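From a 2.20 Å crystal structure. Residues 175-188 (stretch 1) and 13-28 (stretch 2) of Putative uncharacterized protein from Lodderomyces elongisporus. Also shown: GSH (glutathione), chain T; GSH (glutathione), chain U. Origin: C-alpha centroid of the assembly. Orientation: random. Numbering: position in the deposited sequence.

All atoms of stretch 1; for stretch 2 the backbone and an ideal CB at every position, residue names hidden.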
ATOM      1  N   THR F 175       8.383  14.328  -0.549  1.00 13.15           N
ATOM      2  CA  THR F 175       7.478  13.796   0.450  1.00 16.28           C
ATOM      3  C   THR F 175       7.795  12.317   0.680  1.00 19.30           C
ATOM      4  O   THR F 175       8.748  11.780   0.094  1.00 13.42           O
ATOM      5  CB  THR F 175       6.021  13.921  -0.013  1.00 18.00           C
ATOM      6  OG1 THR F 175       5.867  13.253  -1.276  1.00 13.93           O
ATOM      7  CG2 THR F 175       5.622  15.400  -0.144  1.00 15.01           C
ATOM      8  N   VAL F 176       6.988  11.654   1.507  1.00 15.64           N
ATOM      9  CA  VAL F 176       7.197  10.234   1.778  1.00 13.49           C
ATOM     10  C   VAL F 176       7.017   9.426   0.492  1.00 16.15           C
ATOM     11  O   VAL F 176       7.563   8.338   0.354  1.00 13.67           O
ATOM     12  CB  VAL F 176       6.246   9.688   2.889  1.00 15.87           C
ATOM     13  CG1 VAL F 176       6.621  10.243   4.259  1.00 12.78           C
ATOM     14  CG2 VAL F 176       4.794  10.006   2.570  1.00 17.85           C
ATOM     15  N   ALA F 177       6.252   9.961  -0.453  1.00 14.73           N
ATOM     16  CA  ALA F 177       6.042   9.243  -1.700  1.00 18.21           C
ATOM     17  C   ALA F 177       7.362   9.113  -2.465  1.00 15.56           C
ATOM     18  O   ALA F 177       7.685   8.047  -2.975  1.00 16.69           O
ATOM     19  CB  ALA F 177       4.971   9.919  -2.546  1.00 13.80           C
ATOM     20  N   ASP F 178       8.137  10.189  -2.519  1.00 15.93           N
ATOM     21  CA  ASP F 178       9.454  10.135  -3.155  1.00 16.44           C
ATOM     22  C   ASP F 178      10.389   9.181  -2.409  1.00 15.63           C
ATOM     23  O   ASP F 178      11.099   8.382  -3.014  1.00 16.48           O
ATOM     24  CB  ASP F 178      10.089  11.527  -3.213  1.00 16.62           C
ATOM     25  CG  ASP F 178       9.209  12.543  -3.909  1.00 15.52           C
ATOM     26  OD1 ASP F 178       8.333  13.135  -3.246  1.00 14.71           O
ATOM     27  OD2 ASP F 178       9.391  12.750  -5.123  1.00 24.84           O
ATOM     28  N   PHE F 179      10.405   9.272  -1.089  1.00 13.21           N
ATOM     29  CA  PHE F 179      11.322   8.439  -0.330  1.00 13.22           C
ATOM     30  C   PHE F 179      10.963   6.967  -0.427  1.00 10.88           C
ATOM     31  O   PHE F 179      11.843   6.120  -0.479  1.00 14.32           O
ATOM     32  CB  PHE F 179      11.452   8.945   1.101  1.00 16.35           C
ATOM     33  CG  PHE F 179      12.079  10.307   1.183  1.00 17.85           C
ATOM     34  CD1 PHE F 179      13.392  10.496   0.782  1.00 13.53           C
ATOM     35  CD2 PHE F 179      11.350  11.402   1.618  1.00 17.52           C
ATOM     36  CE1 PHE F 179      13.984  11.747   0.833  1.00 16.58           C
ATOM     37  CE2 PHE F 179      11.923  12.654   1.669  1.00 17.05           C
ATOM     38  CZ  PHE F 179      13.252  12.832   1.272  1.00 16.47           C
ATOM     39  N   ALA F 180       9.672   6.673  -0.505  1.00 16.41           N
ATOM     40  CA  ALA F 180       9.194   5.311  -0.742  1.00 13.84           C
ATOM     41  C   ALA F 180       9.694   4.755  -2.066  1.00 14.37           C
ATOM     42  O   ALA F 180      10.218   3.638  -2.121  1.00 11.70           O
ATOM     43  CB  ALA F 180       7.664   5.257  -0.693  1.00 12.90           C
ATOM     44  N   LEU F 181       9.513   5.523  -3.138  1.00  9.48           N
ATOM     45  CA  LEU F 181       9.931   5.077  -4.466  1.00  9.34           C
ATOM     46  C   LEU F 181      11.452   4.866  -4.520  1.00 10.69           C
ATOM     47  O   LEU F 181      11.956   3.917  -5.135  1.00 10.24           O
ATOM     48  CB  LEU F 181       9.480   6.085  -5.538  1.00  9.45           C
ATOM     49  CG  LEU F 181       9.884   5.705  -6.970  1.00  9.49           C
ATOM     50  CD1 LEU F 181       9.224   4.405  -7.383  1.00  9.01           C
ATOM     51  CD2 LEU F 181       9.567   6.814  -7.962  1.00  9.86           C
ATOM     52  N   LEU F 182      12.169   5.752  -3.845  1.00 10.33           N
ATOM     53  CA  LEU F 182      13.630   5.775  -3.861  1.00 11.83           C
ATOM     54  C   LEU F 182      14.260   4.456  -3.382  1.00 13.58           C
ATOM     55  O   LEU F 182      15.272   4.008  -3.924  1.00 12.36           O
ATOM     56  CB  LEU F 182      14.123   6.940  -2.998  1.00 11.70           C
ATOM     57  CG  LEU F 182      15.622   7.199  -2.926  1.00 13.53           C
ATOM     58  CD1 LEU F 182      16.184   7.418  -4.326  1.00 14.11           C
ATOM     59  CD2 LEU F 182      15.920   8.382  -2.017  1.00 14.60           C
ATOM     60  N   GLY F 183      13.665   3.841  -2.362  1.00 14.25           N
ATOM     61  CA  GLY F 183      14.196   2.598  -1.831  1.00 12.58           C
ATOM     62  C   GLY F 183      14.282   1.537  -2.915  1.00 11.59           C
ATOM     63  O   GLY F 183      15.279   0.837  -3.005  1.00 13.87           O
ATOM     64  N   TRP F 184      13.239   1.448  -3.743  1.00 10.07           N
ATOM     65  CA  TRP F 184      13.126   0.442  -4.796  1.00  9.62           C
ATOM     66  C   TRP F 184      13.802   0.824  -6.102  1.00 18.79           C
ATOM     67  O   TRP F 184      14.254  -0.052  -6.852  1.00 14.70           O
ATOM     68  CB  TRP F 184      11.659   0.113  -5.061  1.00  9.00           C
ATOM     69  CG  TRP F 184      11.112  -0.882  -4.069  1.00 22.75           C
ATOM     70  CD1 TRP F 184      10.475  -0.609  -2.893  1.00  8.92           C
ATOM     71  CD2 TRP F 184      11.175  -2.307  -4.172  1.00 16.82           C
ATOM     72  NE1 TRP F 184      10.136  -1.783  -2.251  1.00 16.23           N
ATOM     73  CE2 TRP F 184      10.554  -2.840  -3.017  1.00 15.88           C
ATOM     74  CE3 TRP F 184      11.683  -3.189  -5.135  1.00 14.53           C
ATOM     75  CZ2 TRP F 184      10.428  -4.215  -2.800  1.00 14.13           C
ATOM     76  CZ3 TRP F 184      11.565  -4.566  -4.914  1.00 16.25           C
ATOM     77  CH2 TRP F 184      10.945  -5.062  -3.754  1.00  9.07           C
ATOM     78  N   ALA F 185      13.854   2.125  -6.383  1.00 21.26           N
ATOM     79  CA  ALA F 185      14.556   2.623  -7.566  1.00 17.47           C
ATOM     80  C   ALA F 185      16.029   2.231  -7.455  1.00 17.91           C
ATOM     81  O   ALA F 185      16.690   1.921  -8.442  1.00 17.79           O
ATOM     82  CB  ALA F 185      14.413   4.139  -7.672  1.00 10.91           C
ATOM     83  N   TYR F 186      16.522   2.245  -6.226  1.00 18.54           N
ATOM     84  CA  TYR F 186      17.884   1.863  -5.924  1.00 17.76           C
ATOM     85  C   TYR F 186      18.184   0.430  -6.388  1.00 19.37           C
ATOM     86  O   TYR F 186      19.328   0.099  -6.690  1.00 13.21           O
ATOM     87  CB  TYR F 186      18.097   2.003  -4.421  1.00 18.90           C
ATOM     88  CG  TYR F 186      19.490   1.710  -3.956  1.00 21.03           C
ATOM     89  CD1 TYR F 186      20.505   2.637  -4.125  1.00 27.15           C
ATOM     90  CD2 TYR F 186      19.794   0.506  -3.333  1.00 19.69           C
ATOM     91  CE1 TYR F 186      21.793   2.367  -3.696  1.00 33.19           C
ATOM     92  CE2 TYR F 186      21.076   0.232  -2.897  1.00 23.84           C
ATOM     93  CZ  TYR F 186      22.069   1.162  -3.079  1.00 31.26           C
ATOM     94  OH  TYR F 186      23.346   0.883  -2.646  1.00 42.92           O
ATOM     95  N   ARG F 187      17.147  -0.404  -6.470  1.00 13.51           N
ATOM     96  CA  ARG F 187      17.317  -1.819  -6.798  1.00 17.02           C
ATOM     97  C   ARG F 187      17.198  -2.151  -8.295  1.00 18.25           C
ATOM     98  O   ARG F 187      17.392  -3.308  -8.690  1.00 13.84           O
ATOM     99  CB  ARG F 187      16.317  -2.666  -6.010  1.00 23.13           C
ATOM    100  CG  ARG F 187      16.764  -3.056  -4.611  1.00 20.93           C
ATOM    101  CD  ARG F 187      17.698  -4.245  -4.669  1.00 17.92           C
ATOM    102  NE  ARG F 187      17.835  -4.873  -3.365  1.00 22.18           N
ATOM    103  CZ  ARG F 187      18.719  -4.501  -2.445  1.00 26.37           C
ATOM    104  NH1 ARG F 187      19.551  -3.489  -2.679  1.00 23.02           N
ATOM    105  NH2 ARG F 187      18.771  -5.146  -1.286  1.00 27.92           N
ATOM    106  N   LEU F 188      16.884  -1.150  -9.119  1.00 11.50           N
ATOM    107  CA  LEU F 188      16.725  -1.363 -10.556  1.00 11.63           C
ATOM    108  C   LEU F 188      18.009  -1.844 -11.215  1.00 12.56           C
ATOM    109  O   LEU F 188      17.976  -2.602 -12.182  1.00 12.72           O
ATOM    110  CB  LEU F 188      16.234  -0.085 -11.249  1.00 19.04           C
ATOM    111  CG  LEU F 188      14.738   0.259 -11.114  1.00 17.71           C
ATOM    112  CD1 LEU F 188      14.381   1.582 -11.828  1.00 11.11           C
ATOM    113  CD2 LEU F 188      13.870  -0.877 -11.645  1.00 12.63           C
ATOM    114  N   UNK F  13      16.543  -4.665   7.717  1.00 17.60           N
ATOM    115  CA  UNK F  13      17.538  -5.437   6.984  1.00 18.71           C
ATOM    116  C   UNK F  13      17.927  -4.592   5.770  1.00 21.01           C
ATOM    117  O   UNK F  13      17.159  -3.726   5.352  1.00 13.93           O
ATOM    118  CB  UNK F  13      17.008  -6.813   6.576  1.00 18.71           C
ATOM    119  N   UNK F  14      19.110  -4.843   5.189  1.00 19.66           N
ATOM    120  CA  UNK F  14      19.534  -4.014   4.051  1.00 25.17           C
ATOM    121  C   UNK F  14      18.753  -4.347   2.774  1.00 23.82           C
ATOM    122  O   UNK F  14      19.193  -5.158   1.962  1.00 20.63           O
ATOM    123  CB  UNK F  14      21.032  -4.196   3.800  1.00 25.17           C
ATOM    124  N   UNK F  15      17.596  -3.710   2.618  1.00 19.71           N
ATOM    125  CA  UNK F  15      16.612  -4.064   1.595  1.00 15.37           C
ATOM    126  C   UNK F  15      15.876  -2.773   1.215  1.00 17.75           C
ATOM    127  O   UNK F  15      15.877  -1.822   2.004  1.00 17.20           O
ATOM    128  CB  UNK F  15      15.643  -5.139   2.091  1.00 15.37           C
ATOM    129  N   UNK F  16      15.246  -2.736   0.019  1.00 19.32           N
ATOM    130  CA  UNK F  16      14.566  -1.516  -0.461  1.00 17.18           C
ATOM    131  C   UNK F  16      13.575  -0.990   0.562  1.00 17.76           C
ATOM    132  O   UNK F  16      13.432   0.222   0.738  1.00 16.34           O
ATOM    133  CB  UNK F  16      13.842  -1.790  -1.781  1.00 17.18           C
ATOM    134  N   UNK F  17      12.897  -1.914   1.239  1.00 19.34           N
ATOM    135  CA  UNK F  17      11.893  -1.541   2.212  1.00 13.44           C
ATOM    136  C   UNK F  17      12.492  -0.957   3.481  1.00 18.63           C
ATOM    137  O   UNK F  17      12.011   0.069   3.983  1.00 13.98           O
ATOM    138  CB  UNK F  17      11.033  -2.758   2.559  1.00 13.44           C
ATOM    139  N   UNK F  18      13.540  -1.607   3.984  1.00 10.71           N
ATOM    140  CA  UNK F  18      14.313  -1.085   5.092  1.00 13.46           C
ATOM    141  C   UNK F  18      14.849   0.313   4.833  1.00 19.73           C
ATOM    142  O   UNK F  18      14.774   1.190   5.696  1.00 26.80           O
ATOM    143  CB  UNK F  18      15.474  -2.032   5.403  1.00 13.46           C
ATOM    144  N   UNK F  19      15.383   0.518   3.631  1.00 15.85           N
ATOM    145  CA  UNK F  19      15.971   1.792   3.244  1.00 12.14           C
ATOM    146  C   UNK F  19      14.963   2.945   3.248  1.00 11.92           C
ATOM    147  O   UNK F  19      15.322   4.080   3.558  1.00 12.38           O
ATOM    148  CB  UNK F  19      16.598   1.664   1.854  1.00 12.14           C
ATOM    149  N   UNK F  20      13.715   2.663   2.894  1.00 14.57           N
ATOM    150  CA  UNK F  20      12.667   3.681   2.929  1.00 17.62           C
ATOM    151  C   UNK F  20      12.634   4.338   4.294  1.00 19.87           C
ATOM    152  O   UNK F  20      12.587   5.562   4.415  1.00 18.33           O
ATOM    153  CB  UNK F  20      11.302   3.075   2.595  1.00 17.62           C
ATOM    154  N   UNK F  21      12.671   3.507   5.328  1.00 15.86           N
ATOM    155  CA  UNK F  21      12.527   3.988   6.685  1.00 14.12           C
ATOM    156  C   UNK F  21      13.827   4.599   7.198  1.00 15.32           C
ATOM    157  O   UNK F  21      13.809   5.653   7.830  1.00 20.68           O
ATOM    158  CB  UNK F  21      12.078   2.849   7.603  1.00 14.12           C
ATOM    159  N   UNK F  22      14.958   3.961   6.912  1.00 14.93           N
ATOM    160  CA  UNK F  22      16.224   4.496   7.412  1.00 13.21           C
ATOM    161  C   UNK F  22      16.560   5.830   6.738  1.00 18.11           C
ATOM    162  O   UNK F  22      17.051   6.752   7.385  1.00 14.54           O
ATOM    163  CB  UNK F  22      17.353   3.490   7.182  1.00 13.21           C
ATOM    164  N   UNK F  23      16.294   5.928   5.441  1.00 19.45           N
ATOM    165  CA  UNK F  23      16.411   7.211   4.747  1.00 22.33           C
ATOM    166  C   UNK F  23      15.480   8.286   5.339  1.00 23.12           C
ATOM    167  O   UNK F  23      15.911   9.412   5.587  1.00 21.33           O
ATOM    168  CB  UNK F  23      16.103   7.022   3.260  1.00 22.33           C
ATOM    169  N   UNK F  24      14.211   7.957   5.570  1.00 18.46           N
ATOM    170  CA  UNK F  24      13.304   8.988   6.079  1.00 19.37           C
ATOM    171  C   UNK F  24      13.680   9.445   7.480  1.00 21.45           C
ATOM    172  O   UNK F  24      13.614  10.636   7.780  1.00 17.02           O
ATOM    173  CB  UNK F  24      11.865   8.469   6.078  1.00 19.37           C
ATOM    174  N   UNK F  25      14.086   8.501   8.329  1.00 23.42           N
ATOM    175  CA  UNK F  25      14.553   8.849   9.664  1.00 18.04           C
ATOM    176  C   UNK F  25      15.744   9.805   9.596  1.00 15.87           C
ATOM    177  O   UNK F  25      15.812  10.772  10.355  1.00 20.46           O
ATOM    178  CB  UNK F  25      14.932   7.586  10.440  1.00 18.04           C
ATOM    179  N   UNK F  26      16.681   9.532   8.691  1.00 15.91           N
ATOM    180  CA  UNK F  26      17.858  10.386   8.542  1.00 26.38           C
ATOM    181  C   UNK F  26      17.468  11.788   8.047  1.00 30.59           C
ATOM    182  O   UNK F  26      17.985  12.795   8.528  1.00 18.65           O
ATOM    183  CB  UNK F  26      18.855   9.744   7.576  1.00 26.38           C
ATOM    184  N   UNK F  27      16.551  11.834   7.086  1.00 24.83           N
ATOM    185  CA  UNK F  27      16.052  13.090   6.556  1.00 25.70           C
ATOM    186  C   UNK F  27      15.410  13.917   7.666  1.00 26.01           C
ATOM    187  O   UNK F  27      15.619  15.120   7.745  1.00 25.97           O
ATOM    188  CB  UNK F  27      15.050  12.836   5.428  1.00 25.70           C
ATOM    189  N   UNK F  28      14.652  13.260   8.542  1.00 22.41           N
ATOM    190  CA  UNK F  28      13.952  13.960   9.617  1.00 22.58           C
ATOM    191  C   UNK F  28      14.856  14.318  10.799  1.00 24.97           C
ATOM    192  O   UNK F  28      14.418  14.993  11.727  1.00 22.23           O
ATOM    193  CB  UNK F  28      12.787  13.100  10.112  1.00 22.58           C
TER
HETATM  194  N1  GSH T 301       8.642 -13.803   1.036  1.00 37.65           N
HETATM  195  CA1 GSH T 301       9.429 -13.380  -0.096  1.00 45.55           C
HETATM  196  C1  GSH T 301       9.222 -14.303  -1.221  1.00 52.02           C
HETATM  197  O11 GSH T 301       8.371 -15.216  -1.129  1.00 51.66           O
HETATM  198  O12 GSH T 301       9.876 -14.173  -2.278  1.00 51.17           O
HETATM  199  CB1 GSH T 301      10.909 -13.225   0.270  1.00 32.55           C
HETATM  200  CG1 GSH T 301      11.536 -12.136  -0.521  1.00 24.80           C
HETATM  201  CD1 GSH T 301      11.068 -10.743  -0.094  1.00 22.50           C
HETATM  202  OE1 GSH T 301      10.607 -10.532   1.039  1.00 24.17           O
HETATM  203  N2  GSH T 301      11.161  -9.578  -1.050  1.00 22.62           N
HETATM  204  CA2 GSH T 301      10.706  -8.261  -0.634  1.00 22.61           C
HETATM  205  C2  GSH T 301       9.458  -7.897  -1.389  1.00 22.55           C
HETATM  206  O2  GSH T 301       9.292  -8.318  -2.526  1.00 23.25           O
HETATM  207  CB2 GSH T 301      11.724  -7.260  -0.945  1.00 28.19           C
HETATM  208  SG2 GSH T 301      13.269  -7.700  -0.232  1.00 38.23           S
HETATM  209  N3  GSH T 301       8.449  -7.037  -0.795  1.00 21.61           N
HETATM  210  CA3 GSH T 301       7.269  -6.711  -1.569  1.00 27.23           C
HETATM  211  C3  GSH T 301       6.797  -5.350  -1.246  1.00 30.36           C
HETATM  212  O31 GSH T 301       7.594  -4.459  -0.858  1.00 22.41           O
HETATM  213  O32 GSH T 301       5.566  -5.097  -1.355  1.00 34.89           O
HETATM  214  N1  GSH U 302       4.481  -4.423   2.543  1.00 19.54           N
HETATM  215  CA1 GSH U 302       5.676  -4.477   3.335  1.00 18.72           C
HETATM  216  C1  GSH U 302       6.178  -3.125   3.599  1.00 17.46           C
HETATM  217  O11 GSH U 302       6.677  -2.837   4.709  1.00 14.25           O
HETATM  218  O12 GSH U 302       6.128  -2.241   2.714  1.00 20.22           O
HETATM  219  CB1 GSH U 302       6.737  -5.308   2.622  1.00 14.61           C
HETATM  220  CG1 GSH U 302       7.770  -5.685   3.608  1.00 12.84           C
HETATM  221  CD1 GSH U 302       8.787  -6.686   3.076  1.00 15.01           C
HETATM  222  OE1 GSH U 302       8.720  -7.182   1.942  1.00 19.64           O
HETATM  223  N2  GSH U 302       9.927  -7.091   3.973  1.00  9.07           N
HETATM  224  CA2 GSH U 302      10.889  -8.056   3.490  1.00 18.91           C
HETATM  225  C2  GSH U 302      10.916  -9.216   4.460  1.00 21.39           C
HETATM  226  O2  GSH U 302      10.876  -8.998   5.675  1.00 17.13           O
HETATM  227  CB2 GSH U 302      12.206  -7.423   3.424  1.00 20.73           C
HETATM  228  SG2 GSH U 302      12.162  -6.043   2.317  1.00 22.45           S
HETATM  229  N3  GSH U 302      10.993 -10.587   3.966  1.00 21.71           N
HETATM  230  CA3 GSH U 302      11.030 -11.677   4.923  1.00 19.11           C
HETATM  231  C3  GSH U 302      10.016 -12.711   4.628  1.00 27.05           C
HETATM  232  O31 GSH U 302       8.992 -12.453   3.956  1.00 25.06           O
HETATM  233  O32 GSH U 302      10.193 -13.876   5.072  1.00 31.13           O

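Position 13 is extended (phi/psi -154/158) with CB out of reach of stretch 1, so the contact sets no preference; it is A13. Position 14 (-74/86) points sideways into open space, and its phi admits proline among many others. It is P14, whose O accepts a weak hydrogen bond from R187 NH2 (3.3 Å).

Position 15 directs CB away and immediately precedes a helix, where Ser, Thr, Asp or Asn can cap. T15 does so: its OG1 accepts a weak hydrogen bond from the backbone N of position 18 (3.3 Å) and lies 3.3 Å from SG2 of glutathione U.

Position 16 opens the helix at phi -53 with CB toward stretch 1, 3.6 Å from W184 CD2 and a tight 3.2 Å from G183 O. A compact apolar group suits, and proline is tolerated in a first turn. P16 sets CB 3.5 Å from the centroid of the W184 five-membered ring, 5° off its normal, while its CG meets R187 CG at 3.6 Å. Backbone proximity is extreme here: G183 CA lies 3.6 Å from P16 O, and a CB on G183 would clash with that oxygen.

Position 17 points sideways; its ideal CB lies 5.0 Å from the donor W184 NE1, and glutathione T's O31 is nearby; Asn, Gln, Asp or Glu could answer the indole. N17 OD1 accepts from W184 NE1 (3.2 Å), and ND2 donates to O31 (2.9 Å), using both ends of the amide.

At 18 an ideal CB would fall 2.4 Å from A13 O, favouring glycine: G18.

Position 19 faces G183, with Y186 and R187 beyond; a long or aromatic chain could reach them. Y19 brings CE2 to 4.2 Å from Y186 CE2, and water 1 links its OH (2.8 Å) to R187 NH2 (3.1 Å).

Position 20 points sideways, with CB 4.5 Å from A180 CA, so an extended chain could run along the helix. K20 packs CE 3.4 Å from A180 O and sends NZ to N17 OD1 (3.1 Å).

Positions 21 and 22 are out of reach and unconstrained here: I21 and S22.

Position 23 points toward F179 and L182, suiting a branched aliphatic. I23 places CG2 3.8 Å from F179 CD1 and CD1 4.2 Å from L182 CD2.

Position 24 points sideways, and its ideal CB lies 5.0 Å from F179 CB; a large apolar chain could reach V176. F24 receives V176 CG1 over one ring face, 3.9 Å from its centroid.

Positions 25 and 26 are remote: L25 and E26. Position 27 points toward stretch 1, its ideal CB 4.5 Å from F179 CZ, suiting a small aliphatic; V27 CG2 meets F179 CE1 at 3.8 Å. Position 28 makes no contact: L28.

Stretch 2 (13-28) APTPNGYKISIFLEVL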
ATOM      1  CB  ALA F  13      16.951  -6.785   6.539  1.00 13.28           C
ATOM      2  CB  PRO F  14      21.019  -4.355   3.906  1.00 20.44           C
ATOM      3  CG  PRO F  14      21.156  -5.704   4.515  1.00 21.55           C
ATOM      4  CD  PRO F  14      20.136  -5.820   5.590  1.00 15.02           C
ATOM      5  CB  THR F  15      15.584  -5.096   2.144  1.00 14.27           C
ATOM      6  OG1 THR F  15      14.910  -4.545   3.279  1.00 18.31           O
ATOM      7  CG2 THR F  15      16.252  -6.437   2.539  1.00 13.24           C
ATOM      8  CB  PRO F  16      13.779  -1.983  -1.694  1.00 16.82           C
ATOM      9  CG  PRO F  16      14.265  -3.356  -2.017  1.00 21.65           C
ATOM     10  CD  PRO F  16      15.033  -3.902  -0.868  1.00 18.95           C
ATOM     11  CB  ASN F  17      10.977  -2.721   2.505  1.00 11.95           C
ATOM     12  CG  ASN F  17       9.939  -2.904   1.430  1.00 14.87           C
ATOM     13  OD1 ASN F  17       9.442  -1.921   0.856  1.00 14.98           O
ATOM     14  ND2 ASN F  17       9.624  -4.151   1.121  1.00 12.40           N
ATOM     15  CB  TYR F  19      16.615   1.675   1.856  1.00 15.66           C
ATOM     16  CG  TYR F  19      17.781   0.720   1.801  1.00 16.46           C
ATOM     17  CD1 TYR F  19      18.648   0.594   2.876  1.00 16.10           C
ATOM     18  CD2 TYR F  19      18.009  -0.056   0.683  1.00 13.37           C
ATOM     19  CE1 TYR F  19      19.716  -0.272   2.832  1.00 14.85           C
ATOM     20  CE2 TYR F  19      19.075  -0.922   0.628  1.00 17.23           C
ATOM     21  CZ  TYR F  19      19.927  -1.028   1.703  1.00 18.23           C
ATOM     22  OH  TYR F  19      20.995  -1.893   1.652  1.00 21.33           O
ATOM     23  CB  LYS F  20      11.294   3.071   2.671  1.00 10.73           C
ATOM     24  CG  LYS F  20      11.014   2.619   1.254  1.00 10.74           C
ATOM     25  CD  LYS F  20       9.587   2.126   1.224  1.00 10.33           C
ATOM     26  CE  LYS F  20       9.257   1.225   0.062  1.00 10.34           C
ATOM     27  NZ  LYS F  20       7.872   0.666   0.279  1.00 10.30           N
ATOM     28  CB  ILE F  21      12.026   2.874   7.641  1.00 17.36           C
ATOM     29  CG1 ILE F  21      10.726   2.260   7.110  1.00 18.76           C
ATOM     30  CG2 ILE F  21      11.823   3.422   9.033  1.00 13.08           C
ATOM     31  CD1 ILE F  21       9.765   3.263   6.493  1.00 10.54           C
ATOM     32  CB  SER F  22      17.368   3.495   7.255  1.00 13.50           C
ATOM     33  OG  SER F  22      17.679   3.253   5.890  1.00 15.99           O
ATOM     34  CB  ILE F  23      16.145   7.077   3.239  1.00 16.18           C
ATOM     35  CG1 ILE F  23      17.267   6.271   2.574  1.00 16.46           C
ATOM     36  CG2 ILE F  23      16.038   8.460   2.589  1.00 23.69           C
ATOM     37  CD1 ILE F  23      16.950   5.841   1.182  1.00 16.44           C
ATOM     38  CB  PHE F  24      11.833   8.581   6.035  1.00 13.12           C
ATOM     39  CG  PHE F  24      10.904   9.754   6.033  1.00 13.59           C
ATOM     40  CD1 PHE F  24      11.166  10.851   5.218  1.00 18.35           C
ATOM     41  CD2 PHE F  24       9.779   9.775   6.835  1.00 13.50           C
ATOM     42  CE1 PHE F  24      10.319  11.957   5.211  1.00 20.02           C
ATOM     43  CE2 PHE F  24       8.928  10.865   6.837  1.00 14.11           C
ATOM     44  CZ  PHE F  24       9.195  11.968   6.019  1.00 14.83           C
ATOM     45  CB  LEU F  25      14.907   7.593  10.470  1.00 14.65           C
ATOM     46  CG  LEU F  25      13.738   6.695  10.895  1.00 25.62           C
ATOM     47  CD1 LEU F  25      14.242   5.338  11.405  1.00 20.21           C
ATOM     48  CD2 LEU F  25      12.887   7.376  11.964  1.00 14.44           C
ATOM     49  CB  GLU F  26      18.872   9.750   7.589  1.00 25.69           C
ATOM     50  CG  GLU F  26      19.561   8.501   8.131  1.00 31.31           C
ATOM     51  CD  GLU F  26      20.497   8.798   9.293  1.00 37.08           C
ATOM     52  OE1 GLU F  26      20.819   9.982   9.528  1.00 39.03           O
ATOM     53  OE2 GLU F  26      20.915   7.841   9.976  1.00 42.13           O
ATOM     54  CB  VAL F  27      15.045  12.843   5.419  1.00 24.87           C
ATOM     55  CG1 VAL F  27      14.247  14.103   5.118  1.00 25.90           C
ATOM     56  CG2 VAL F  27      15.771  12.370   4.176  1.00 23.92           C
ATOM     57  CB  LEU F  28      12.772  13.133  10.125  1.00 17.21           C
ATOM     58  CG  LEU F  28      11.557  12.914   9.236  1.00 16.48           C
ATOM     59  CD1 LEU F  28      10.636  11.907   9.907  1.00 15.75           C
ATOM     60  CD2 LEU F  28      10.851  14.196   9.011  1.00 17.30           C
TER
HETATM   61  O   HOH W   1      21.396  -3.935  -0.258  1.00 28.22           O
HETATM   62  O   HOH W   2       7.039  -1.723  -1.159  1.00 11.88           O
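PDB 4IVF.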